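Local coordinates for protein citrate synthase (Pyrobaculum aerophilum, PDB 2IBP) that probably catalyses the condensation of oxaloacetate with acetyl-CoA and water to give citrate and CoA in the tricarboxylic acid cycle, at residues A[211-220]-A[367-378]; A[260-270]-A[318-329]. One frame throughout, in Å; residues are numbered along the deposited sequence.

How the contacts relate
Both contacts belong to the mostly helical citrate synthase fold, contact 2 nested inside contact 1 along the chain: 211-220, then 260-270, 318-329 and finally 367-378. The centre of contact 1 lies about 5 Å from that of the chain, where the loop between helices 198-210 and 218-227 rests on helix 363-382. That of contact 2, which joins helices 252-263 and 269-276 to helix 319-332, is about 27 Å out. The two centres are about 31 Å apart, the nearest atoms about 13 Å. This fits the family's two domains, contact 1 probably in the large and contact 2 in the small, with the active site between. Predicted active-site His289 lies between the segments of contact 2, and Asp346 between 318-329 and 367-378.

Contact 1. Residues A[211-220]-A[367-378]; sequences HADHEVPAST and FAMSRVVGWVAH
Arg371 reaches from helix 363-382 into the loop before helix 218-227 and grips His211 O side-on, with NE at 2.7 Å from that oxygen and NH2 at 2.9 Å. The oxygen lies in the guanidinium plane, both donors on the same face of its carbonyl. Bends at chi2 (59°) and chi3 (50°) fold the chain back under the loop, so that His214 N sits over the centre of one guanidinium face while Phe367 CZ lies over the opposite face, toward its rim. NH1 donates a hydrogen to a water 2.9 Å away, which Ser219 OG, Thr220 OG1 and Trp375 NE1 also hold; the serine also bonds His249 NE2. A leucine in place of Arg371 would probably leave His211 O without its two guanidinium donors and the water without one of its four partners. The His211 ring meets Phe367 rim to rim, and its ND1 is bonded to Tyr207 O. Two turns further along the same helix, His378 NE2 donates to the syn side of Asp213 OD2 at 2.9 Å, the ring and carboxylate planes 39° apart; Ser37 OG shares that oxygen and Lys32 NZ is hydrogen-bonded to the ring's ND1. Thr220 CG2 lies over the His378 face, 3.8 Å from its centroid. One helix thus pins the backbone and aspartate of the interhelical loop, consistent with fixing His214 beside predicted active-site His289.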
loop_
_atom_site.group_PDB
_atom_site.type_symbol
_atom_site.label_atom_id
_atom_site.label_comp_id
_atom_site.label_asym_id
_atom_site.label_seq_id
_atom_site.Cartn_x
_atom_site.Cartn_y
_atom_site.Cartn_z
ATOM N N HIS A 211 16.232 -9.962 10.122
ATOM C CA HIS A 211 15.522 -9.002 9.282
ATOM C C HIS A 211 14.125 -8.685 9.769
ATOM O O HIS A 211 13.369 -8.010 9.074
ATOM C CB HIS A 211 15.498 -9.530 7.846
ATOM C CG HIS A 211 16.872 -9.649 7.250
ATOM N ND1 HIS A 211 17.725 -10.686 7.563
ATOM C CD2 HIS A 211 17.563 -8.827 6.420
ATOM C CE1 HIS A 211 18.893 -10.486 6.970
ATOM N NE2 HIS A 211 18.814 -9.374 6.253
ATOM N N ALA A 212 13.804 -9.110 10.994
ATOM C CA ALA A 212 12.452 -8.977 11.538
ATOM C C ALA A 212 11.917 -7.552 11.608
ATOM O O ALA A 212 10.709 -7.337 11.406
ATOM C CB ALA A 212 12.358 -9.658 12.878
ATOM N N ASP A 213 12.781 -6.598 11.944
ATOM C CA ASP A 213 12.379 -5.187 11.917
ATOM C C ASP A 213 13.596 -4.315 11.736
ATOM O O ASP A 213 14.710 -4.704 12.102
ATOM C CB ASP A 213 11.623 -4.748 13.166
ATOM C CG ASP A 213 10.811 -3.485 12.912
ATOM O OD1 ASP A 213 10.029 -3.489 11.939
ATOM O OD2 ASP A 213 10.980 -2.476 13.636
ATOM N N HIS A 214 13.407 -3.151 11.126
ATOM C CA HIS A 214 14.520 -2.256 10.932
ATOM C C HIS A 214 13.980 -0.861 10.694
ATOM O O HIS A 214 13.909 -0.404 9.562
ATOM C CB HIS A 214 15.397 -2.764 9.785
ATOM C CG HIS A 214 16.855 -2.453 9.948
ATOM N ND1 HIS A 214 17.532 -1.588 9.116
ATOM C CD2 HIS A 214 17.747 -2.834 10.895
ATOM C CE1 HIS A 214 18.795 -1.505 9.504
ATOM N NE2 HIS A 214 18.956 -2.267 10.569
ATOM N N GLU A 215 13.486 -0.275 11.784
ATOM C CA GLU A 215 12.882 1.047 11.773
ATOM C C GLU A 215 11.744 1.167 10.757
ATOM O O GLU A 215 10.885 0.291 10.737
ATOM C CB GLU A 215 13.941 2.144 11.715
ATOM C CG GLU A 215 14.788 2.096 13.006
ATOM C CD GLU A 215 15.825 3.189 13.143
ATOM O OE1 GLU A 215 16.210 3.830 12.136
ATOM O OE2 GLU A 215 16.303 3.356 14.282
ATOM N N VAL A 216 11.677 2.253 9.979
ATOM C CA VAL A 216 10.497 2.481 9.143
ATOM C C VAL A 216 10.784 2.749 7.666
ATOM O O VAL A 216 10.671 3.897 7.185
ATOM C CB VAL A 216 9.615 3.634 9.700
ATOM C CG1 VAL A 216 8.249 3.610 9.004
ATOM C CG2 VAL A 216 9.422 3.493 11.197
ATOM N N PRO A 217 11.179 1.694 6.939
ATOM C CA PRO A 217 11.373 1.814 5.502
ATOM C C PRO A 217 10.033 1.927 4.786
ATOM O O PRO A 217 8.963 1.819 5.412
ATOM C CB PRO A 217 12.090 0.520 5.125
ATOM C CG PRO A 217 11.709 -0.446 6.177
ATOM C CD PRO A 217 11.444 0.330 7.429
ATOM N N ALA A 218 10.086 2.056 3.471
ATOM C CA ALA A 218 8.878 2.298 2.700
ATOM C C ALA A 218 7.807 1.228 2.869
ATOM O O ALA A 218 6.620 1.548 2.900
ATOM C CB ALA A 218 9.219 2.497 1.221
ATOM N N SER A 219 8.201 -0.033 3.045
ATOM C CA SER A 219 7.214 -1.097 3.184
ATOM C C SER A 219 6.469 -0.942 4.518
ATOM O O SER A 219 5.242 -0.987 4.589
ATOM C CB SER A 219 7.864 -2.471 3.061
ATOM O OG SER A 219 8.887 -2.627 4.007
ATOM N N THR A 220 7.222 -0.695 5.578
ATOM C CA THR A 220 6.623 -0.465 6.894
ATOM C C THR A 220 5.753 0.801 6.875
ATOM O O THR A 220 4.682 0.842 7.467
ATOM C CB THR A 220 7.706 -0.384 7.949
ATOM O OG1 THR A 220 8.482 -1.591 7.899
ATOM C CG2 THR A 220 7.138 -0.207 9.337
ATOM N N PHE A 367 12.594 -12.218 2.737
ATOM C CA PHE A 367 12.668 -10.998 3.539
ATOM C C PHE A 367 11.262 -10.668 4.121
ATOM O O PHE A 367 11.134 -10.311 5.290
ATOM C CB PHE A 367 13.172 -9.834 2.683
ATOM C CG PHE A 367 13.311 -8.544 3.432
ATOM C CD1 PHE A 367 14.502 -8.186 4.030
ATOM C CD2 PHE A 367 12.232 -7.682 3.547
ATOM C CE1 PHE A 367 14.617 -6.974 4.706
ATOM C CE2 PHE A 367 12.353 -6.473 4.204
ATOM C CZ PHE A 367 13.553 -6.110 4.758
ATOM N N ALA A 368 10.224 -10.771 3.296
ATOM C CA ALA A 368 8.837 -10.571 3.742
ATOM C C ALA A 368 8.469 -11.552 4.869
ATOM O O ALA A 368 7.760 -11.196 5.816
ATOM C CB ALA A 368 7.856 -10.742 2.553
ATOM N N MET A 369 8.899 -12.803 4.744
ATOM C CA MET A 369 8.663 -13.799 5.803
ATOM C C MET A 369 9.263 -13.347 7.123
ATOM O O MET A 369 8.716 -13.634 8.184
ATOM C CB MET A 369 9.260 -15.153 5.422
ATOM C CG MET A 369 8.444 -15.860 4.378
ATOM S SD MET A 369 9.403 -17.135 3.543
ATOM C CE MET A 369 10.299 -17.864 4.910
ATOM N N SER A 370 10.398 -12.668 7.064
ATOM C CA SER A 370 11.016 -12.143 8.251
ATOM C C SER A 370 10.296 -10.892 8.774
ATOM O O SER A 370 9.844 -10.817 9.931
ATOM C CB SER A 370 12.465 -11.765 7.967
ATOM O OG SER A 370 13.032 -11.154 9.093
ATOM N N ARG A 371 10.199 -9.910 7.884
ATOM C CA ARG A 371 9.721 -8.585 8.230
ATOM C C ARG A 371 8.242 -8.470 8.546
ATOM O O ARG A 371 7.825 -7.508 9.175
ATOM C CB ARG A 371 10.080 -7.620 7.106
ATOM C CG ARG A 371 9.718 -6.173 7.353
ATOM C CD ARG A 371 10.365 -5.572 8.595
ATOM N NE ARG A 371 11.816 -5.822 8.611
ATOM C CZ ARG A 371 12.725 -5.023 8.058
ATOM N NH1 ARG A 371 12.395 -3.828 7.584
ATOM N NH2 ARG A 371 13.998 -5.374 8.042
ATOM N N VAL A 372 7.469 -9.477 8.171
ATOM C CA VAL A 372 6.035 -9.425 8.418
ATOM C C VAL A 372 5.750 -9.184 9.901
ATOM O O VAL A 372 4.818 -8.447 10.250
ATOM C CB VAL A 372 5.312 -10.663 7.895
ATOM C CG1 VAL A 372 5.890 -11.917 8.500
ATOM C CG2 VAL A 372 3.797 -10.527 8.130
ATOM N N VAL A 373 6.582 -9.726 10.789
ATOM C CA VAL A 373 6.324 -9.482 12.200
ATOM C C VAL A 373 6.527 -8.010 12.565
ATOM O O VAL A 373 5.761 -7.451 13.334
ATOM C CB VAL A 373 7.093 -10.417 13.150
ATOM C CG1 VAL A 373 8.596 -10.167 13.124
ATOM C CG2 VAL A 373 6.533 -10.257 14.574
ATOM N N GLY A 374 7.552 -7.380 12.002
ATOM C CA GLY A 374 7.767 -5.961 12.219
ATOM C C GLY A 374 6.585 -5.170 11.675
ATOM O O GLY A 374 6.067 -4.282 12.332
ATOM N N TRP A 375 6.126 -5.515 10.476
ATOM C CA TRP A 375 5.020 -4.791 9.877
ATOM C C TRP A 375 3.795 -4.827 10.768
ATOM O O TRP A 375 3.220 -3.776 11.062
ATOM C CB TRP A 375 4.656 -5.344 8.507
ATOM C CG TRP A 375 5.692 -5.159 7.462
ATOM C CD1 TRP A 375 6.548 -4.131 7.337
ATOM C CD2 TRP A 375 5.838 -5.954 6.275
ATOM N NE1 TRP A 375 7.304 -4.279 6.193
ATOM C CE2 TRP A 375 6.885 -5.397 5.530
ATOM C CE3 TRP A 375 5.212 -7.109 5.797
ATOM C CZ2 TRP A 375 7.323 -5.950 4.333
ATOM C CZ3 TRP A 375 5.670 -7.675 4.614
ATOM C CH2 TRP A 375 6.717 -7.095 3.905
ATOM N N VAL A 376 3.385 -6.025 11.177
ATOM C CA VAL A 376 2.177 -6.148 12.008
ATOM C C VAL A 376 2.366 -5.473 13.380
ATOM O O VAL A 376 1.455 -4.787 13.875
ATOM C CB VAL A 376 1.624 -7.579 12.090
ATOM C CG1 VAL A 376 1.262 -8.070 10.697
ATOM C CG2 VAL A 376 2.635 -8.527 12.759
ATOM N N ALA A 377 3.549 -5.602 13.972
ATOM C CA ALA A 377 3.823 -4.945 15.260
ATOM C C ALA A 377 3.694 -3.434 15.101
ATOM O O ALA A 377 3.176 -2.734 15.973
ATOM C CB ALA A 377 5.222 -5.296 15.772
ATOM N N HIS A 378 4.224 -2.915 13.994
ATOM C CA HIS A 378 4.177 -1.476 13.742
ATOM C C HIS A 378 2.751 -0.987 13.562
ATOM O O HIS A 378 2.395 0.042 14.096
ATOM C CB HIS A 378 5.021 -1.093 12.540
ATOM C CG HIS A 378 6.455 -0.843 12.868
ATOM N ND1 HIS A 378 6.910 0.369 13.345
ATOM C CD2 HIS A 378 7.552 -1.626 12.730
ATOM C CE1 HIS A 378 8.216 0.309 13.521
ATOM N NE2 HIS A 378 8.628 -0.896 13.173
HETATM O O HOH W 1 9.940 -3.033 6.236
#

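Contact 2. Residues A[260-270]-A[318-329]; sequences YLEIGTPAKAK and NLFAIASAIEQE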
loop_
_atom_site.group_PDB
_atom_site.type_symbol
_atom_site.label_atom_id
_atom_site.label_comp_id
_atom_site.label_asym_id
_atom_site.label_seq_id
_atom_site.Cartn_x
_atom_site.Cartn_y
_atom_site.Cartn_z
ATOM N N TYR A 260 29.314 -11.446 -7.522
ATOM C CA TYR A 260 30.385 -12.347 -7.115
ATOM C C TYR A 260 30.574 -13.409 -8.192
ATOM O O TYR A 260 31.704 -13.774 -8.503
ATOM C CB TYR A 260 30.130 -13.019 -5.752
ATOM C CG TYR A 260 29.919 -12.059 -4.600
ATOM C CD1 TYR A 260 30.709 -10.925 -4.454
ATOM C CD2 TYR A 260 29.005 -12.354 -3.582
ATOM C CE1 TYR A 260 30.540 -10.059 -3.369
ATOM C CE2 TYR A 260 28.817 -11.484 -2.509
ATOM C CZ TYR A 260 29.583 -10.346 -2.414
ATOM O OH TYR A 260 29.398 -9.465 -1.372
ATOM N N LEU A 261 29.475 -13.901 -8.758
ATOM C CA LEU A 261 29.573 -14.913 -9.812
ATOM C C LEU A 261 30.313 -14.365 -11.025
ATOM O O LEU A 261 31.118 -15.070 -11.642
ATOM C CB LEU A 261 28.193 -15.420 -10.218
ATOM C CG LEU A 261 27.506 -16.297 -9.170
ATOM C CD1 LEU A 261 26.039 -16.501 -9.539
ATOM C CD2 LEU A 261 28.233 -17.644 -8.986
ATOM N N GLU A 262 30.040 -13.116 -11.373
ATOM C CA GLU A 262 30.684 -12.483 -12.532
ATOM C C GLU A 262 32.165 -12.240 -12.263
ATOM O O GLU A 262 33.013 -12.513 -13.115
ATOM C CB GLU A 262 29.994 -11.166 -12.867
ATOM C CG GLU A 262 30.526 -10.491 -14.126
ATOM C CD GLU A 262 29.767 -9.219 -14.472
ATOM O OE1 GLU A 262 28.941 -8.767 -13.646
ATOM O OE2 GLU A 262 29.994 -8.672 -15.575
ATOM N N ILE A 263 32.478 -11.795 -11.050
ATOM C CA ILE A 263 33.858 -11.532 -10.638
ATOM C C ILE A 263 34.675 -12.822 -10.774
ATOM O O ILE A 263 35.765 -12.829 -11.363
ATOM C CB ILE A 263 33.899 -10.971 -9.209
ATOM C CG1 ILE A 263 33.328 -9.558 -9.211
ATOM C CG2 ILE A 263 35.347 -10.953 -8.661
ATOM C CD1 ILE A 263 33.055 -8.999 -7.824
ATOM N N GLY A 264 34.134 -13.911 -10.243
ATOM C CA GLY A 264 34.704 -15.244 -10.408
ATOM C C GLY A 264 35.962 -15.590 -9.645
ATOM O O GLY A 264 36.126 -16.722 -9.197
ATOM N N THR A 265 36.846 -14.617 -9.477
ATOM C CA THR A 265 38.119 -14.855 -8.811
ATOM C C THR A 265 38.378 -13.859 -7.690
ATOM O O THR A 265 38.320 -12.655 -7.902
ATOM C CB THR A 265 39.308 -14.822 -9.797
ATOM O OG1 THR A 265 40.540 -14.826 -9.063
ATOM C CG2 THR A 265 39.266 -13.596 -10.654
ATOM N N PRO A 266 38.639 -14.363 -6.472
ATOM C CA PRO A 266 38.971 -13.490 -5.344
ATOM C C PRO A 266 40.187 -12.590 -5.600
ATOM O O PRO A 266 40.344 -11.569 -4.923
ATOM C CB PRO A 266 39.256 -14.467 -4.202
ATOM C CG PRO A 266 38.558 -15.723 -4.587
ATOM C CD PRO A 266 38.566 -15.785 -6.076
ATOM N N ALA A 267 41.068 -13.008 -6.518
ATOM C CA ALA A 267 42.263 -12.232 -6.874
ATOM C C ALA A 267 41.926 -10.804 -7.340
ATOM O O ALA A 267 42.770 -9.896 -7.257
ATOM C CB ALA A 267 43.041 -12.958 -7.964
ATOM N N LYS A 268 40.704 -10.611 -7.835
ATOM C CA LYS A 268 40.268 -9.308 -8.305
ATOM C C LYS A 268 39.807 -8.366 -7.199
ATOM O O LYS A 268 39.570 -7.183 -7.445
ATOM C CB LYS A 268 39.134 -9.453 -9.297
ATOM C CG LYS A 268 39.481 -10.091 -10.618
ATOM C CD LYS A 268 38.196 -10.241 -11.383
ATOM C CE LYS A 268 38.342 -10.850 -12.737
ATOM N NZ LYS A 268 36.971 -11.024 -13.324
ATOM N N ALA A 269 39.727 -8.864 -5.970
ATOM C CA ALA A 269 39.231 -8.047 -4.863
ATOM C C ALA A 269 39.936 -6.689 -4.731
ATOM O O ALA A 269 39.290 -5.638 -4.628
ATOM C CB ALA A 269 39.317 -8.821 -3.568
ATOM N N LYS A 270 41.263 -6.690 -4.765
ATOM C CA LYS A 270 41.989 -5.450 -4.588
ATOM C C LYS A 270 41.684 -4.432 -5.680
ATOM O O LYS A 270 41.420 -3.268 -5.387
ATOM C CB LYS A 270 43.492 -5.707 -4.474
ATOM C CG LYS A 270 44.250 -4.506 -3.952
ATOM C CD LYS A 270 45.668 -4.884 -3.516
ATOM C CE LYS A 270 46.417 -3.688 -2.934
ATOM N NZ LYS A 270 47.767 -4.078 -2.421
ATOM N N ASN A 318 32.477 -20.295 -5.222
ATOM C CA ASN A 318 33.471 -19.406 -4.613
ATOM C C ASN A 318 32.895 -18.090 -4.113
ATOM O O ASN A 318 33.622 -17.112 -3.911
ATOM C CB ASN A 318 34.620 -19.144 -5.609
ATOM C CG ASN A 318 35.175 -20.437 -6.205
ATOM O OD1 ASN A 318 35.216 -20.603 -7.425
ATOM N ND2 ASN A 318 35.494 -21.387 -5.344
ATOM N N LEU A 319 31.592 -18.093 -3.829
ATOM C CA LEU A 319 30.913 -16.887 -3.395
ATOM C C LEU A 319 31.477 -16.379 -2.078
ATOM O O LEU A 319 31.760 -15.191 -1.920
ATOM C CB LEU A 319 29.420 -17.175 -3.227
ATOM C CG LEU A 319 28.691 -17.601 -4.495
ATOM C CD1 LEU A 319 27.221 -17.865 -4.163
ATOM C CD2 LEU A 319 28.825 -16.503 -5.559
ATOM N N PHE A 320 31.691 -17.278 -1.130
ATOM C CA PHE A 320 32.192 -16.849 0.168
ATOM C C PHE A 320 33.650 -16.353 0.065
ATOM O O PHE A 320 34.031 -15.340 0.649
ATOM C CB PHE A 320 32.042 -17.963 1.199
ATOM C CG PHE A 320 32.348 -17.527 2.579
ATOM C CD1 PHE A 320 31.408 -16.809 3.303
ATOM C CD2 PHE A 320 33.586 -17.776 3.149
ATOM C CE1 PHE A 320 31.694 -16.366 4.572
ATOM C CE2 PHE A 320 33.882 -17.323 4.415
ATOM C CZ PHE A 320 32.924 -16.624 5.132
ATOM N N ALA A 321 34.444 -17.055 -0.737
ATOM C CA ALA A 321 35.841 -16.679 -0.960
ATOM C C ALA A 321 35.939 -15.293 -1.595
ATOM O O ALA A 321 36.732 -14.449 -1.159
ATOM C CB ALA A 321 36.519 -17.705 -1.861
ATOM N N ILE A 322 35.103 -15.055 -2.608
ATOM C CA ILE A 322 35.088 -13.776 -3.309
ATOM C C ILE A 322 34.607 -12.663 -2.384
ATOM O O ILE A 322 35.260 -11.618 -2.254
ATOM C CB ILE A 322 34.233 -13.858 -4.574
ATOM C CG1 ILE A 322 34.851 -14.848 -5.574
ATOM C CG2 ILE A 322 34.059 -12.475 -5.221
ATOM C CD1 ILE A 322 33.940 -15.206 -6.735
ATOM N N ALA A 323 33.463 -12.885 -1.727
ATOM C CA ALA A 323 32.944 -11.907 -0.788
ATOM C C ALA A 323 33.940 -11.608 0.330
ATOM O O ALA A 323 34.169 -10.452 0.690
ATOM C CB ALA A 323 31.621 -12.370 -0.210
ATOM N N SER A 324 34.574 -12.643 0.877
ATOM C CA SER A 324 35.571 -12.456 1.935
ATOM C C SER A 324 36.778 -11.618 1.486
ATOM O O SER A 324 37.243 -10.738 2.209
ATOM C CB SER A 324 36.062 -13.807 2.446
ATOM O OG SER A 324 35.034 -14.475 3.147
ATOM N N ALA A 325 37.250 -11.878 0.274
ATOM C CA ALA A 325 38.384 -11.142 -0.283
ATOM C C ALA A 325 38.048 -9.664 -0.428
ATOM O O ALA A 325 38.836 -8.793 -0.071
ATOM C CB ALA A 325 38.779 -11.740 -1.621
ATOM N N ILE A 326 36.855 -9.399 -0.942
ATOM C CA ILE A 326 36.389 -8.045 -1.114
ATOM C C ILE A 326 36.220 -7.374 0.235
ATOM O O ILE A 326 36.652 -6.240 0.439
ATOM C CB ILE A 326 35.082 -8.031 -1.893
ATOM C CG1 ILE A 326 35.350 -8.464 -3.343
ATOM C CG2 ILE A 326 34.423 -6.636 -1.854
ATOM C CD1 ILE A 326 34.113 -8.647 -4.166
ATOM N N GLU A 327 35.603 -8.086 1.172
ATOM C CA GLU A 327 35.411 -7.541 2.505
ATOM C C GLU A 327 36.734 -7.116 3.139
ATOM O O GLU A 327 36.844 -6.022 3.676
ATOM C CB GLU A 327 34.726 -8.563 3.420
ATOM C CG GLU A 327 34.370 -7.977 4.763
ATOM C CD GLU A 327 34.614 -8.929 5.906
ATOM O OE1 GLU A 327 35.600 -9.694 5.850
ATOM O OE2 GLU A 327 33.894 -8.828 6.915
ATOM N N GLN A 328 37.740 -7.987 3.074
ATOM C CA GLN A 328 39.045 -7.688 3.655
ATOM C C GLN A 328 39.662 -6.422 3.064
ATOM O O GLN A 328 40.154 -5.555 3.798
ATOM C CB GLN A 328 39.965 -8.888 3.491
ATOM C CG GLN A 328 39.501 -10.080 4.328
ATOM C CD GLN A 328 40.164 -11.391 3.941
ATOM O OE1 GLN A 328 39.728 -12.462 4.369
ATOM N NE2 GLN A 328 41.192 -11.318 3.101
ATOM N N GLU A 329 39.511 -6.254 1.757
ATOM C CA GLU A 329 40.039 -5.077 1.084
ATOM C C GLU A 329 39.289 -3.825 1.512
ATOM O O GLU A 329 39.902 -2.795 1.818
ATOM C CB GLU A 329 40.009 -5.258 -0.434
ATOM C CG GLU A 329 40.955 -6.354 -0.916
ATOM C CD GLU A 329 42.422 -6.072 -0.575
ATOM O OE1 GLU A 329 42.811 -4.886 -0.477
ATOM O OE2 GLU A 329 43.199 -7.043 -0.452
HETATM O O HOH W 2 34.114 -18.689 -9.379
#
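On the helix whose Ile322 and Ala323 pack against Tyr260, Phe320 O is gripped twice by Ser324: its OG donates from one face of the carbonyl plane and its N from the other, OG standing 2.8 Å from Phe320 O. That helix, 319-332, packs on the two helices joined by a short turn, 252-263 and 269-276, in an all-helical part of the citrate synthase fold. Tyr260 is a knob in a hole made by Leu319, Ile322, Ala323 and Ile326. Its CG stands anti to the carbonyl carbon (chi1 -58°), which lays one ring face on Ala323 CB, 4.0 Å from the ring centroid, while Ile326 CD1 comes to the ring edge. Tyr260 OH goes on to Phe347 O, just after the predicted active-site Asp346.

Beyond Tyr260, Ile263 and Ile326 meet tip to tip, CD1 to CD1 at 3.8 Å, and Pro266 crosses Ile322 at about a right angle. The shortest apolar side-chain contact is Ala269 CB to Ala325 CB, 3.5 Å; two methyls let the backbones approach here.

The turn has its own supports. Gly264, the first residue past helix 252-263, has positive phi, Thr265 OG1 accepts from Ala267 N in an ST turn, and Lys268, extended beyond CG, runs back to the helix end: its NZ donates to Ile263 O at 2.9 Å, in the carbonyl plane and on a lone pair.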